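Local coordinates for AT5g51720/MIO24_14 (Arabidopsis thaliana, PDB 3S2R), which acts as an iron-sulfur transfer protein of the CDGSH (NEET) family, a homodimer binding one [2Fe-2S] cluster per subunit, with roles in plant development, senescence and iron metabolism, at the interface of chains A and B. Residues are numbered along the deposited sequence; one frame, centred on the assembly and turned at random. Chains: chain A/B, AT5g51720/MIO24_14.

Contact 1: the interface of chains A and B. Residues chain A 33-36; chain B 79-81.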
loop_
_atom_site.group_PDB
_atom_site.type_symbol
_atom_site.label_atom_id
_atom_site.label_comp_id
_atom_site.label_asym_id
_atom_site.label_seq_id
_atom_site.Cartn_x
_atom_site.Cartn_y
_atom_site.Cartn_z
ATOM N N VAL A 33 9.058 -7.249 -0.690
ATOM C CA VAL A 33 9.246 -6.546 0.538
ATOM C C VAL A 33 10.369 -5.529 0.339
ATOM O O VAL A 33 11.290 -5.746 -0.461
ATOM C CB VAL A 33 9.557 -7.509 1.670
ATOM C CG1 VAL A 33 9.837 -6.818 2.912
ATOM C CG2 VAL A 33 8.364 -8.386 1.972
ATOM N N ASP A 34 10.257 -4.366 0.959
ATOM C CA ASP A 34 11.303 -3.330 0.932
ATOM C C ASP A 34 11.508 -2.866 2.324
ATOM O O ASP A 34 10.572 -2.869 3.128
ATOM C CB ASP A 34 10.901 -2.176 0.035
ATOM C CG ASP A 34 10.729 -2.625 -1.412
ATOM O OD1 ASP A 34 11.785 -2.762 -2.070
ATOM O OD2 ASP A 34 9.572 -2.757 -1.897
ATOM N N SER A 35 12.715 -2.421 2.603
ATOM C CA SER A 35 13.078 -1.924 3.940
ATOM C C SER A 35 13.538 -0.487 3.883
ATOM O O SER A 35 14.216 -0.096 2.904
ATOM C CB SER A 35 14.229 -2.740 4.543
ATOM O OG SER A 35 13.766 -4.052 4.846
ATOM N N VAL A 36 13.258 0.264 4.953
ATOM C CA VAL A 36 13.721 1.632 5.092
ATOM C C VAL A 36 14.348 1.756 6.460
ATOM O O VAL A 36 13.664 1.536 7.440
ATOM C CB VAL A 36 12.529 2.636 4.950
ATOM C CG1 VAL A 36 13.036 4.075 5.168
ATOM C CG2 VAL A 36 11.797 2.441 3.610
ATOM N N LEU B 79 9.031 -2.465 5.405
ATOM C CA LEU B 79 9.565 -2.652 6.740
ATOM C C LEU B 79 10.247 -1.383 7.182
ATOM O O LEU B 79 11.254 -0.998 6.588
ATOM C CB LEU B 79 10.599 -3.811 6.792
ATOM C CG LEU B 79 10.087 -5.137 6.226
ATOM C CD1 LEU B 79 11.144 -6.223 6.414
ATOM C CD2 LEU B 79 8.772 -5.593 6.890
ATOM N N LEU B 80 9.711 -0.714 8.189
ATOM C CA LEU B 80 10.345 0.470 8.739
ATOM C C LEU B 80 11.264 0.065 9.866
ATOM O O LEU B 80 10.800 -0.585 10.828
ATOM C CB LEU B 80 9.315 1.514 9.220
ATOM C CG LEU B 80 8.265 1.954 8.185
ATOM C CD1 LEU B 80 7.426 3.050 8.775
ATOM C CD2 LEU B 80 8.930 2.399 6.861
ATOM N N LYS B 81 12.543 0.430 9.755
ATOM C CA LYS B 81 13.551 -0.034 10.671
ATOM C C LYS B 81 14.219 1.122 11.377
ATOM O O LYS B 81 14.561 2.131 10.769
ATOM C CB LYS B 81 14.611 -0.841 9.916
ATOM C CG LYS B 81 14.097 -2.012 9.169
ATOM C CD LYS B 81 15.197 -2.876 8.609
ATOM C CE LYS B 81 14.628 -4.146 7.951
ATOM N NZ LYS B 81 15.731 -4.943 7.400
#

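Contact 2: the interface of chains A and B. Residues chain A 20-21, 50-51, 53, 67, 73, 75; chain B 19-21.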
loop_
_atom_site.group_PDB
_atom_site.type_symbol
_atom_site.label_atom_id
_atom_site.label_comp_id
_atom_site.label_asym_id
_atom_site.label_seq_id
_atom_site.Cartn_x
_atom_site.Cartn_y
_atom_site.Cartn_z
ATOM N N GLY A 20 -6.065 -8.934 -8.739
ATOM C CA GLY A 20 -4.607 -8.676 -8.541
ATOM C C GLY A 20 -4.408 -7.237 -8.156
ATOM O O GLY A 20 -5.275 -6.404 -8.399
ATOM N N ILE A 21 -3.294 -6.944 -7.498
ATOM C CA ILE A 21 -2.989 -5.589 -7.084
ATOM C C ILE A 21 -1.762 -5.057 -7.783
ATOM O O ILE A 21 -1.723 -3.895 -8.135
ATOM C CB ILE A 21 -2.763 -5.574 -5.549
ATOM C CG1 ILE A 21 -4.133 -5.777 -4.885
ATOM C CG2 ILE A 21 -2.044 -4.325 -5.065
ATOM C CD1 ILE A 21 -4.052 -6.120 -3.430
ATOM N N ARG A 50 2.025 2.686 -2.196
ATOM C CA ARG A 50 1.114 1.600 -1.764
ATOM C C ARG A 50 0.207 1.183 -2.926
ATOM O O ARG A 50 -0.705 0.396 -2.701
ATOM C CB ARG A 50 0.295 1.972 -0.538
ATOM C CG ARG A 50 1.215 2.296 0.646
ATOM C CD ARG A 50 0.453 2.429 1.942
ATOM N NE ARG A 50 -0.436 3.601 1.934
ATOM C CZ ARG A 50 -1.140 4.017 2.983
ATOM N NH1 ARG A 50 -0.956 3.432 4.155
ATOM N NH2 ARG A 50 -1.980 5.020 2.871
ATOM N N CYS A 51 0.474 1.674 -4.142
ATOM C CA CYS A 51 -0.403 1.398 -5.262
ATOM C C CYS A 51 0.206 0.468 -6.319
ATOM O O CYS A 51 -0.488 0.034 -7.237
ATOM C CB CYS A 51 -0.913 2.717 -5.901
ATOM S SG CYS A 51 0.282 3.531 -6.972
ATOM N N ARG A 53 2.078 1.122 -8.783
ATOM C CA ARG A 53 2.095 1.738 -10.120
ATOM C C ARG A 53 3.267 2.702 -10.301
ATOM O O ARG A 53 3.480 3.176 -11.410
ATOM C CB ARG A 53 0.780 2.491 -10.444
ATOM C CG ARG A 53 -0.561 1.773 -10.252
ATOM C CD ARG A 53 -0.495 0.500 -10.971
ATOM N NE ARG A 53 -1.785 -0.168 -11.256
ATOM C CZ ARG A 53 -2.407 -1.041 -10.451
ATOM N NH1 ARG A 53 -1.940 -1.313 -9.232
ATOM N NH2 ARG A 53 -3.487 -1.681 -10.885
ATOM N N HIS A 67 -4.000 6.692 -11.328
ATOM C CA HIS A 67 -4.733 5.455 -11.107
ATOM C C HIS A 67 -6.117 5.688 -10.493
ATOM O O HIS A 67 -7.123 5.118 -10.963
ATOM C CB HIS A 67 -3.899 4.503 -10.248
ATOM C CG HIS A 67 -4.703 3.411 -9.626
ATOM N ND1 HIS A 67 -5.017 2.249 -10.292
ATOM C CD2 HIS A 67 -5.315 3.330 -8.418
ATOM C CE1 HIS A 67 -5.773 1.485 -9.524
ATOM N NE2 HIS A 67 -5.989 2.126 -8.388
ATOM N N ASP A 73 -10.602 4.967 -7.764
ATOM C CA ASP A 73 -10.030 4.409 -6.551
ATOM C C ASP A 73 -9.598 5.550 -5.601
ATOM O O ASP A 73 -9.725 6.723 -5.939
ATOM C CB ASP A 73 -8.862 3.491 -6.964
ATOM C CG ASP A 73 -8.592 2.363 -5.964
ATOM O OD1 ASP A 73 -9.281 2.286 -4.905
ATOM O OD2 ASP A 73 -7.728 1.505 -6.267
ATOM N N VAL A 75 -6.541 5.183 -3.337
ATOM C CA VAL A 75 -5.289 4.790 -2.676
ATOM C C VAL A 75 -4.243 5.900 -2.687
ATOM O O VAL A 75 -4.274 6.816 -3.499
ATOM C CB VAL A 75 -4.737 3.484 -3.254
ATOM C CG1 VAL A 75 -5.683 2.296 -2.988
ATOM C CG2 VAL A 75 -4.391 3.603 -4.727
ATOM N N GLY B 19 -10.963 -1.686 -12.026
ATOM C CA GLY B 19 -9.566 -1.242 -12.077
ATOM C C GLY B 19 -8.918 -1.045 -10.721
ATOM O O GLY B 19 -7.681 -1.009 -10.613
ATOM N N GLY B 20 -9.748 -0.951 -9.682
ATOM C CA GLY B 20 -9.304 -0.598 -8.330
ATOM C C GLY B 20 -8.510 -1.667 -7.610
ATOM O O GLY B 20 -8.543 -2.856 -7.975
ATOM N N ILE B 21 -7.821 -1.248 -6.557
ATOM C CA ILE B 21 -7.088 -2.198 -5.717
ATOM C C ILE B 21 -7.503 -2.165 -4.244
ATOM O O ILE B 21 -7.052 -3.029 -3.467
ATOM C CB ILE B 21 -5.586 -2.001 -5.782
ATOM C CG1 ILE B 21 -5.177 -0.639 -5.220
ATOM C CG2 ILE B 21 -5.073 -2.181 -7.188
ATOM C CD1 ILE B 21 -3.629 -0.450 -5.006
#

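Contact 1: the interface of chains A and B
A:Val36 and B:Leu79 meet where strand 34-37 of chain A runs parallel to strand 78-81 of chain B. The two strands form an intermolecular beta-sheet, the strand-swapped pairing typical of the dimeric CDGSH (NEET) fold. Backbone hydrogen bonds run along the seam. B:Leu79 N donates to A:Asp34 O at 2.8 Å. A:Val36 N donates to B:Leu79 O at 2.9 Å. B:Lys81 N then donates to A:Val36 O at 2.8 Å. Both polar backbone atoms of A:Val36 and of B:Leu79 are thus paired across the chains. Apolar packing is close at the start of the seam. CG1 of A:Val33 lies anti to its backbone N (chi1 176°) and reaches CG of B:Leu79 at 3.7 Å. The two side chains cross obliquely, and CD1 of the leucine also faces this methyl. CD1 further packs against the hydroxyl OG of A:Ser35, 3.7 Å away. This hydroxyl thus touches leucine and lysine from different directions. The extended chain of B:Lys81 runs back alongside the serine, and its CE comes 3.7 Å from A:Ser35 CB. Its side-chain amine NZ ends 3.3 Å from A:Ser35 OG, not clearly hydrogen-bonded. The opposite face is looser. There B:Leu80 offers CD2 to CB of A:Val36 at 4.1 Å, and little of the leucine is buried by chain A. The side chain of A:Asp34 points away from chain B and leaves the pairing to its carbonyl.

Contact 2: the interface of chains A and B
In B:Ile21, CG1 stands between its own backbone N and carbonyl carbon (chi1 64°), the crowded position, which sends CD1 towards A:Cys51. CG of A:Asp73 is anti to its backbone N (chi1 -153°), and this carries carboxylate oxygen OD2 to the backbone of the B:Gly20-B:Ile21 segment. B:Ile21 N donates to OD2 at 2.8 Å in a nearly straight bond, from above the carboxylate plane. The same oxygen takes a second bond from A:His67 NE2, also 2.8 Å. That bond lies in the imidazole plane and uses the anti lone pair of OD2. Two donors thus grip one oxygen, which should limit rotation of the carboxylate. An alanine in place of A:Asp73 would probably leave B:Ile21 N and A:His67 NE2 without their shared acceptor and let the imidazole turn. B:Ile21 CD1 touches CA of A:Cys51 at 3.7 Å, and CG1 meets CG1 of A:Val75 at 3.7 Å, the two side chains crossing at about a right angle. A:Ile21 crosses B:Ile21 likewise, its CA 4.0 Å from the latter's CG2. CG2 also lies 3.8 Å from NH1 of A:Arg53. NH1 donates to A:Ile21 O and A:Cys51 O, both at 2.8 Å, in bent bonds tilted from the guanidinium plane, and probably braces chain A beside B:Ile21. A:Cys51 is a ligand of the [2Fe-2S] cluster, so this dimer contact docks the N-terminal segment of chain B beside the cluster-binding loop of chain A.

Contact 1 and contact 2 lie about 20 Å apart, between the centres of their C-alpha atoms. They share no residue, but the same C-terminal strand serves both: its chain A copy gives A:Val75 to contact 2, and its chain B copy, as strand 78-81, forms one side of contact 1. Contact 1 joins the chains mainly by backbone pairing; contact 2 uses a side-chain acceptor and an inserted isoleucine. The dimer is two-fold symmetric, so each contact has a twin, though the N-terminal segments at contact 2 differ in detail. Together they secure the homodimer at separate points and may tie its assembly to the cluster-binding region.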